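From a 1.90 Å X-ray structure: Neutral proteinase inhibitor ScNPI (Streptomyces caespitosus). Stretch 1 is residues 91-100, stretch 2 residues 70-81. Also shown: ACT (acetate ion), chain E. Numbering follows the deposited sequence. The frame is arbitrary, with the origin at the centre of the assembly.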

# COMPACT_ATOMS: atom_id res chain seq x y z
N ALA A 91 -2.94 7.48 2.96
CA ALA A 91 -4.08 7.03 2.16
C ALA A 91 -4.47 8.24 1.35
O ALA A 91 -5.10 9.17 1.86
CB ALA A 91 -5.23 6.55 3.05
N TRP A 92 -3.92 8.32 0.13
CA TRP A 92 -4.09 9.50 -0.73
C TRP A 92 -4.51 9.10 -2.13
O TRP A 92 -4.12 8.04 -2.63
CB TRP A 92 -2.77 10.30 -0.78
CG TRP A 92 -2.78 11.54 -1.63
CD1 TRP A 92 -3.15 12.80 -1.25
CD2 TRP A 92 -2.34 11.65 -3.00
NE1 TRP A 92 -2.98 13.68 -2.28
CE2 TRP A 92 -2.48 13.01 -3.37
CE3 TRP A 92 -1.80 10.74 -3.93
CZ2 TRP A 92 -2.13 13.47 -4.65
CZ3 TRP A 92 -1.42 11.21 -5.18
CH2 TRP A 92 -1.58 12.56 -5.52
N LYS A 93 -5.32 9.96 -2.76
CA LYS A 93 -5.72 9.76 -4.15
C LYS A 93 -5.97 11.11 -4.82
O LYS A 93 -6.17 12.13 -4.15
CB LYS A 93 -6.95 8.84 -4.28
CG LYS A 93 -8.25 9.42 -3.71
CD LYS A 93 -9.41 8.44 -3.91
CE LYS A 93 -10.68 8.92 -3.23
NZ LYS A 93 -11.76 7.91 -3.30
N HIS A 94 -5.94 11.11 -6.15
CA HIS A 94 -6.23 12.29 -6.98
C HIS A 94 -6.72 11.82 -8.31
O HIS A 94 -6.07 10.96 -8.91
CB HIS A 94 -5.03 13.24 -7.14
CG HIS A 94 -5.42 14.56 -7.74
ND1 HIS A 94 -5.76 15.65 -6.93
CD2 HIS A 94 -5.56 14.92 -9.04
CE1 HIS A 94 -6.06 16.63 -7.77
NE2 HIS A 94 -5.96 16.24 -9.04
N THR A 95 -7.85 12.37 -8.78
CA THR A 95 -8.47 12.05 -10.07
C THR A 95 -8.18 13.17 -11.07
O THR A 95 -8.41 14.34 -10.77
CB THR A 95 -9.99 11.82 -9.92
OG1 THR A 95 -10.20 10.77 -8.99
CG2 THR A 95 -10.67 11.45 -11.25
N PHE A 96 -7.65 12.81 -12.24
CA PHE A 96 -7.37 13.74 -13.33
C PHE A 96 -8.43 13.55 -14.45
O PHE A 96 -8.93 12.43 -14.62
CB PHE A 96 -5.95 13.52 -13.88
CG PHE A 96 -4.85 13.76 -12.87
CD1 PHE A 96 -4.37 15.05 -12.63
CD2 PHE A 96 -4.26 12.69 -12.19
CE1 PHE A 96 -3.34 15.26 -11.70
CE2 PHE A 96 -3.21 12.91 -11.28
CZ PHE A 96 -2.76 14.19 -11.04
N SER A 97 -8.72 14.62 -15.22
CA SER A 97 -9.69 14.65 -16.34
C SER A 97 -9.41 13.55 -17.38
O SER A 97 -10.33 12.93 -17.88
CB SER A 97 -9.64 16.01 -17.05
OG SER A 97 -9.89 17.08 -16.15
N ASN A 98 -8.11 13.35 -17.70
CA ASN A 98 -7.61 12.36 -18.65
C ASN A 98 -6.10 12.16 -18.43
O ASN A 98 -5.52 12.82 -17.56
CB ASN A 98 -7.94 12.75 -20.11
CG ASN A 98 -7.39 14.09 -20.52
OD1 ASN A 98 -6.22 14.38 -20.32
ND2 ASN A 98 -8.22 14.94 -21.12
N THR A 99 -5.48 11.24 -19.19
CA THR A 99 -4.06 10.93 -19.02
C THR A 99 -3.15 12.10 -19.36
O THR A 99 -2.11 12.24 -18.71
CB THR A 99 -3.65 9.71 -19.84
OG1 THR A 99 -3.87 9.98 -21.22
CG2 THR A 99 -4.39 8.45 -19.38
N CYS A 100 -3.52 12.92 -20.37
CA CYS A 100 -2.70 14.08 -20.74
C CYS A 100 -2.62 15.05 -19.55
O CYS A 100 -1.55 15.56 -19.23
CB CYS A 100 -3.25 14.76 -21.99
SG CYS A 100 -2.24 16.16 -22.56
C ACT E . -6.18 18.95 -11.33
O ACT E . -6.90 19.87 -11.78
OXT ACT E . -6.49 17.78 -11.49
CH3 ACT E . -4.92 19.30 -10.57
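Stretch 2 (70-81) CPMYFDPVTVTA

Stretch 2 approaches stretch 1 as a loop (Cys70 to Pro76) that straightens into a strand (Val77 to Ala81). This strand runs antiparallel to strand 91-96, with 168° between the N-to-C directions and axes 4.6 Å apart at closest approach. Trp92 pairs with Ala81, Lys93 with Thr80, His94 with Val79, Thr95 with Thr78 and Phe96 with Val77. CA-CA distances are 5.0 Å for Trp92-Ala81 and 5.4 Å for both His94-Val79 and Phe96-Val77, against 4.2 Å for Thr95-Thr78 and 4.3 Å for Lys93-Thr80. Each hydrogen-bonded pair closes a two-bond ring: Trp92 N to Ala81 O and Ala81 N to Trp92 O, both 2.8 Å; His94 N to Val79 O, 3.0 Å, and Val79 N to His94 O, 2.9 Å; Phe96 N to Val77 O, 2.8 Å, and Val77 N to Phe96 O, 3.1 Å.

Alternation of the strands puts Trp92, His94, Phe96, Val77, Val79 and Ala81 on one face. Val79, with chi1 m, places CG2 between two aromatic rings, 3.7 Å from Trp92 CZ3 and 3.8 Å from Phe96 CE2, the latter at the edge of its ring. Trp92 is t with chi2 88°, which lays its six-membered ring along the face, toward Val79 CG2; CE3 lies 3.9 Å from Ala81 CB. Phe96 is m, its CB 4.0 Å from Val77 CG1. Val77, chi1 p, also directs CG1 to the backbone beyond the strand, 3.5 Å from Asn98 O. His94 takes t, and its NE2 donates a straight hydrogen bond of 2.9 Å to OXT of the acetate, which probably comes from the crystallisation liquor.

On the other face Thr95 and Thr78, both m, bring Thr95 OG1 and Thr78 OG1 within 2.8 Å of each other across the short non-hydrogen-bonded pair. The methyl Thr95 CG2 is left to pack on Pro76 CB at 3.9 Å. Lys93, p at chi1 and extended thereafter, keeps its CB 4.2 Å from Thr80 CG2 while its end leads away.

Beyond the end of strand 91-96, Ser97 O accepts from Asp75 N at 2.8 Å, prolonging the backbone pairing into the loop. Asn98 then reaches into the curve of stretch 2. With chi1 p and chi2 50°, its ND2 donates to both Pro71 O and Tyr73 O, each at 2.9 Å, so one amide group ties together two carbonyls of the loop; the same side chain serves as N-cap of the helix. Tyr73, also p, swings its ring back beneath this amide: ND2 lies over one face, and CE1 is 3.6 Å from Asn98 CB. Its hydroxyl meets water 1, 2.6 Å from Tyr73 OH, and that water accepts from Cys100 N at 3.1 Å. The far end is locked covalently: Cys100, t, and Cys70, m, point toward one another and join SG to SG at 2.0 Å, chi3 -81°, with Cys100 CB against Pro71 CD at 3.9 Å.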

# COMPACT_ATOMS: atom_id res chain seq x y z
N CYS A 70 -3.50 20.02 -23.89
CA CYS A 70 -4.17 18.72 -23.70
C CYS A 70 -5.55 18.73 -24.36
O CYS A 70 -6.24 19.77 -24.32
CB CYS A 70 -4.30 18.37 -22.21
SG CYS A 70 -2.77 17.77 -21.42
N PRO A 71 -6.01 17.56 -24.84
CA PRO A 71 -7.42 17.46 -25.27
C PRO A 71 -8.29 17.56 -24.00
O PRO A 71 -7.83 17.24 -22.89
CB PRO A 71 -7.48 16.09 -25.96
CG PRO A 71 -6.44 15.27 -25.26
CD PRO A 71 -5.33 16.24 -24.89
N MET A 72 -9.55 17.99 -24.16
CA MET A 72 -10.41 18.21 -22.98
C MET A 72 -11.46 17.13 -22.77
O MET A 72 -12.30 17.28 -21.89
CB MET A 72 -11.08 19.59 -23.08
CG MET A 72 -10.07 20.73 -23.06
SD MET A 72 -9.56 21.10 -21.39
CE MET A 72 -8.14 20.14 -21.24
N TYR A 73 -11.38 16.01 -23.49
CA TYR A 73 -12.36 14.94 -23.24
C TYR A 73 -12.22 14.43 -21.81
O TYR A 73 -11.11 14.47 -21.23
CB TYR A 73 -12.21 13.79 -24.27
CG TYR A 73 -10.85 13.14 -24.28
CD1 TYR A 73 -10.47 12.25 -23.28
CD2 TYR A 73 -9.97 13.32 -25.35
CE1 TYR A 73 -9.20 11.68 -23.26
CE2 TYR A 73 -8.72 12.71 -25.38
CZ TYR A 73 -8.34 11.90 -24.32
OH TYR A 73 -7.13 11.26 -24.31
N PHE A 74 -13.34 14.05 -21.21
CA PHE A 74 -13.36 13.54 -19.85
C PHE A 74 -13.26 12.03 -19.91
O PHE A 74 -14.16 11.36 -20.42
CB PHE A 74 -14.63 13.99 -19.09
CG PHE A 74 -14.74 13.48 -17.67
CD1 PHE A 74 -13.87 13.92 -16.68
CD2 PHE A 74 -15.74 12.57 -17.31
CE1 PHE A 74 -13.98 13.45 -15.36
CE2 PHE A 74 -15.86 12.12 -15.99
CZ PHE A 74 -14.99 12.57 -15.03
N ASP A 75 -12.12 11.50 -19.44
CA ASP A 75 -11.87 10.06 -19.42
C ASP A 75 -10.97 9.89 -18.21
O ASP A 75 -9.75 9.86 -18.35
CB ASP A 75 -11.25 9.62 -20.77
CG ASP A 75 -11.23 8.13 -20.98
OD1 ASP A 75 -11.57 7.37 -20.02
OD2 ASP A 75 -10.92 7.70 -22.12
N PRO A 76 -11.59 9.95 -17.01
CA PRO A 76 -10.82 10.05 -15.77
C PRO A 76 -9.85 8.92 -15.48
O PRO A 76 -10.08 7.75 -15.82
CB PRO A 76 -11.90 10.15 -14.68
CG PRO A 76 -13.14 9.57 -15.30
CD PRO A 76 -13.04 10.04 -16.73
N VAL A 77 -8.75 9.31 -14.85
CA VAL A 77 -7.64 8.47 -14.43
C VAL A 77 -7.28 8.91 -13.00
O VAL A 77 -7.12 10.10 -12.74
CB VAL A 77 -6.43 8.48 -15.43
CG1 VAL A 77 -5.88 9.89 -15.66
CG2 VAL A 77 -5.32 7.54 -14.97
N THR A 78 -7.19 7.93 -12.08
CA THR A 78 -6.95 8.22 -10.66
C THR A 78 -5.64 7.60 -10.20
O THR A 78 -5.35 6.45 -10.49
CB THR A 78 -8.16 7.71 -9.85
OG1 THR A 78 -9.32 8.43 -10.30
CG2 THR A 78 -7.99 7.86 -8.31
N VAL A 79 -4.84 8.40 -9.48
CA VAL A 79 -3.60 7.95 -8.87
C VAL A 79 -3.88 7.71 -7.40
O VAL A 79 -4.70 8.42 -6.80
CB VAL A 79 -2.39 8.89 -9.09
CG1 VAL A 79 -1.96 8.92 -10.55
CG2 VAL A 79 -2.64 10.31 -8.56
N THR A 80 -3.26 6.68 -6.82
CA THR A 80 -3.42 6.35 -5.40
C THR A 80 -2.06 6.17 -4.76
O THR A 80 -1.11 5.80 -5.44
CB THR A 80 -4.29 5.09 -5.16
OG1 THR A 80 -3.59 3.93 -5.60
CG2 THR A 80 -5.67 5.18 -5.80
N ALA A 81 -1.97 6.47 -3.47
CA ALA A 81 -0.77 6.28 -2.66
C ALA A 81 -1.21 5.78 -1.29
O ALA A 81 -2.06 6.42 -0.66
CB ALA A 81 0.01 7.58 -2.56
O HOH W 1 -5.18 12.08 -22.79
O HOH W 2 -5.52 8.44 -23.11